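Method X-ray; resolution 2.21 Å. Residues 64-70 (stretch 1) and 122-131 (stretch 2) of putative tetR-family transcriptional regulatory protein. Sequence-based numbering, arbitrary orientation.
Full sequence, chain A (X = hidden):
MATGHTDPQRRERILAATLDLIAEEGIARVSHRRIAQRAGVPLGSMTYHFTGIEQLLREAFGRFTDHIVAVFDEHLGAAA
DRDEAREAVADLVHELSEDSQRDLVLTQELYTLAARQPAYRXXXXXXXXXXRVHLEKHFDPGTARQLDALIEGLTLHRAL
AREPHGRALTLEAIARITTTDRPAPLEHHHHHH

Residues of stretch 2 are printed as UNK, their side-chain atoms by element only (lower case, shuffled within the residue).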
# COMPACT_ATOMS: atom_id res chain seq x y z
N PHE A 64 -12.76 -6.59 -8.12
CA PHE A 64 -11.74 -7.05 -7.17
C PHE A 64 -12.09 -6.49 -5.79
O PHE A 64 -11.95 -7.17 -4.77
CB PHE A 64 -10.34 -6.56 -7.58
CG PHE A 64 -9.31 -6.78 -6.53
CD1 PHE A 64 -8.89 -5.73 -5.71
CD2 PHE A 64 -8.78 -8.05 -6.30
CE1 PHE A 64 -7.98 -5.95 -4.68
CE2 PHE A 64 -7.87 -8.28 -5.27
CZ PHE A 64 -7.47 -7.22 -4.46
N THR A 65 -12.55 -5.26 -5.78
CA THR A 65 -12.95 -4.58 -4.55
C THR A 65 -14.09 -5.32 -3.85
O THR A 65 -14.06 -5.53 -2.64
CB THR A 65 -13.33 -3.11 -4.88
OG1 THR A 65 -12.25 -2.26 -4.46
CG2 THR A 65 -14.64 -2.69 -4.24
N ASP A 66 -15.09 -5.74 -4.62
CA ASP A 66 -16.24 -6.48 -4.07
C ASP A 66 -15.76 -7.76 -3.40
O ASP A 66 -16.26 -8.15 -2.34
CB ASP A 66 -17.22 -6.84 -5.19
CG ASP A 66 -18.01 -5.64 -5.71
OD1 ASP A 66 -18.65 -5.75 -6.78
OD2 ASP A 66 -18.00 -4.58 -5.04
N HIS A 67 -14.78 -8.39 -4.02
CA HIS A 67 -14.19 -9.65 -3.55
C HIS A 67 -13.53 -9.54 -2.17
O HIS A 67 -13.79 -10.37 -1.29
CB HIS A 67 -13.17 -10.14 -4.59
CG HIS A 67 -12.19 -11.14 -4.05
ND1 HIS A 67 -12.53 -12.43 -3.74
CD2 HIS A 67 -10.87 -11.02 -3.77
CE1 HIS A 67 -11.46 -13.07 -3.28
NE2 HIS A 67 -10.44 -12.24 -3.29
N ILE A 68 -12.69 -8.54 -1.98
CA ILE A 68 -12.01 -8.36 -0.70
C ILE A 68 -13.00 -7.94 0.38
O ILE A 68 -12.90 -8.37 1.53
CB ILE A 68 -10.87 -7.32 -0.81
CG1 ILE A 68 -9.83 -7.80 -1.84
CG2 ILE A 68 -10.18 -7.14 0.53
CD1 ILE A 68 -9.12 -9.09 -1.44
N VAL A 69 -13.97 -7.11 0.00
CA VAL A 69 -14.99 -6.67 0.94
C VAL A 69 -15.73 -7.91 1.45
O VAL A 69 -16.09 -8.00 2.62
CB VAL A 69 -16.00 -5.72 0.26
CG1 VAL A 69 -17.28 -5.61 1.10
CG2 VAL A 69 -15.37 -4.34 0.10
N ALA A 70 -15.95 -8.86 0.55
CA ALA A 70 -16.64 -10.09 0.91
C ALA A 70 -15.77 -10.89 1.87
O ALA A 70 -16.28 -11.65 2.70
CB ALA A 70 -16.94 -10.90 -0.33
N UNK A 122 -12.17 7.29 -5.97
CA UNK A 122 -13.60 7.06 -5.75
C UNK A 122 -13.73 5.56 -5.45
O UNK A 122 -14.58 5.14 -4.67
c UNK A 122 -14.41 7.36 -7.01
c UNK A 122 -14.69 8.82 -7.27
c UNK A 122 -15.43 9.05 -8.58
o UNK A 122 -16.42 8.33 -8.83
o UNK A 122 -15.01 9.94 -9.34
N UNK A 123 -12.87 4.78 -6.10
CA UNK A 123 -12.85 3.34 -5.91
C UNK A 123 -12.34 2.99 -4.52
O UNK A 123 -12.98 2.25 -3.79
c UNK A 123 -13.29 0.63 -7.38
c UNK A 123 -11.95 2.68 -6.96
c UNK A 123 -12.62 1.83 -8.04
c UNK A 123 -13.63 2.66 -8.81
N UNK A 124 -11.18 3.53 -4.16
CA UNK A 124 -10.61 3.25 -2.85
C UNK A 124 -11.50 3.79 -1.73
O UNK A 124 -11.64 3.17 -0.67
c UNK A 124 -9.17 3.80 -2.72
c UNK A 124 -8.20 2.95 -3.53
o UNK A 124 -9.12 5.14 -3.22
N UNK A 125 -12.14 4.94 -1.96
CA UNK A 125 -13.01 5.54 -0.96
C UNK A 125 -14.22 4.63 -0.70
O UNK A 125 -14.61 4.41 0.45
c UNK A 125 -13.52 6.91 -1.43
c UNK A 125 -14.20 7.70 -0.36
n UNK A 125 -13.54 8.64 0.41
c UNK A 125 -15.48 7.68 0.09
n UNK A 125 -15.57 8.60 1.11
c UNK A 125 -14.38 9.17 1.28
N UNK A 126 -14.79 4.10 -1.78
CA UNK A 126 -15.95 3.21 -1.68
C UNK A 126 -15.54 1.87 -1.07
O UNK A 126 -16.32 1.22 -0.39
c UNK A 126 -16.56 3.00 -3.07
o UNK A 126 -18.92 3.62 -1.81
c UNK A 126 -18.91 2.46 -2.30
c UNK A 126 -17.72 2.02 -3.13
o UNK A 126 -19.85 1.65 -2.15
N UNK A 127 -14.29 1.48 -1.32
CA UNK A 127 -13.76 0.23 -0.76
C UNK A 127 -13.65 0.39 0.77
O UNK A 127 -14.13 -0.44 1.54
c UNK A 127 -8.30 -2.19 -2.33
c UNK A 127 -10.50 -1.92 -1.40
c UNK A 127 -9.21 -3.98 -0.96
c UNK A 127 -11.79 -1.41 -1.02
c UNK A 127 -12.37 -2.38 -0.25
c UNK A 127 -9.45 -1.41 -2.17
n UNK A 127 -11.52 -3.45 -0.12
c UNK A 127 -8.19 -3.47 -1.72
c UNK A 127 -12.38 -0.07 -1.38
c UNK A 127 -10.37 -3.20 -0.80
N UNK A 128 -13.01 1.47 1.20
CA UNK A 128 -12.85 1.71 2.63
C UNK A 128 -14.19 1.83 3.35
O UNK A 128 -14.33 1.39 4.49
c UNK A 128 -12.04 2.99 2.87
c UNK A 128 -10.59 2.90 2.43
c UNK A 128 -10.15 5.47 1.48
s UNK A 128 -9.68 4.41 2.82
N UNK A 129 -15.18 2.41 2.68
CA UNK A 129 -16.50 2.59 3.26
C UNK A 129 -17.21 1.26 3.50
O UNK A 129 -17.83 1.06 4.53
c UNK A 129 -17.36 3.47 2.35
n UNK A 129 -21.58 1.47 0.32
c UNK A 129 -18.63 3.97 3.01
n UNK A 129 -21.21 3.64 -0.35
n UNK A 129 -20.35 2.90 1.64
c UNK A 129 -19.73 4.17 1.98
c UNK A 129 -21.05 2.67 0.54
N UNK A 130 -17.13 0.35 2.53
CA UNK A 130 -17.77 -0.95 2.66
C UNK A 130 -17.07 -1.81 3.72
O UNK A 130 -17.71 -2.59 4.44
c UNK A 130 -19.52 -1.62 -0.50
n UNK A 130 -20.76 -4.00 -1.36
n UNK A 130 -18.94 -4.54 -2.64
n UNK A 130 -18.93 -2.60 -1.41
c UNK A 130 -19.54 -3.71 -1.81
c UNK A 130 -17.78 -1.65 1.31
c UNK A 130 -18.47 -0.81 0.23
N UNK A 131 -15.75 -1.66 3.81
CA UNK A 131 -14.99 -2.39 4.82
C UNK A 131 -15.51 -1.97 6.19
O UNK A 131 -15.81 -2.80 7.04
o UNK A 131 -12.97 -2.40 3.46
c UNK A 131 -13.50 -2.04 4.72

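Position 122 carries three carbons in a row, the last bearing two oxygens, and lies far from stretch 1. A carboxylate on a two-carbon arm is glutamate, Glu122, at home on this exposed site. At position 123 four carbons fork at the second, and one tip lies 4.2 Å from Thr65 OG1; this is leucine, Leu123, whose CD1 makes that approach and adds apolar bulk at the start of the contact. Position 124 has a carbon carrying one oxygen and one carbon, and it points away from stretch 1. That is threonine, Thr124, its buried hydroxyl satisfied by a hydrogen bond elsewhere in the structure.

Position 125 bears one carbon and a five-membered ring of three carbons and two nitrogens, out of reach of stretch 1: histidine, His125, partly exposed, its ND1 hydrogen-bonded elsewhere. Position 126 again shows three carbons ending in two oxygens, touching nothing on stretch 1. It is Glu126, and its charge is used within its own helix.

At position 127 one carbon leads to fused five- and six-membered rings holding eight carbons and one nitrogen, set among Phe64, Thr65, Ile68 and Val69. Only tryptophan fits: Trp127. Thr65 OG1 lies over one face, 3.5 Å from Trp127 CD2, while Ile68 CG2 meets the edge, 3.6 Å from Trp127 CZ2. Val69 CG2 packs 3.6 Å from Trp127 CD1, and Phe64 directs its ring edge toward the indole in an offset edge-to-face pair, planes at 83°. A broad, flat side chain can touch all four.

Position 128 is an unbranched chain of two carbons, sulfur and carbon, pointing away: Met128, flexible and apolar on a partly exposed side. Position 129 has three carbons, a nitrogen, and a carbon with two more nitrogens, out of reach of stretch 1. This is Arg129, whose NH1 lies 2.7 Å from Glu126 OE1, a salt bridge of charge alone. Position 130 repeats those atoms, but its first carbon nears Val69 and a terminal nitrogen reaches the Asp66 carboxylate: Arg130. Its CB lies 3.8 Å from Val69 CG2, and its long arm brings NH1 to 2.6 Å from Asp66 OD2 in a salt bridge. Position 131 has one carbon and one oxygen, the oxygen 4.6 Å from Val69 CG2, beyond contact: Ser131. Its OG donates to Trp127 O at 3.0 Å, and so small a residue suits a place where its CA lies 5.8 Å from Val69 CA.

The helices run nearly parallel, at 19°. Trp127 is the knob, seated in a hole lined by Phe64, Thr65, Ile68 and Val69, and the Asp66–Arg130 salt bridge adds charge at the more exposed margin.

Stretch 2, residues 122-131: ELTHEWMRRS
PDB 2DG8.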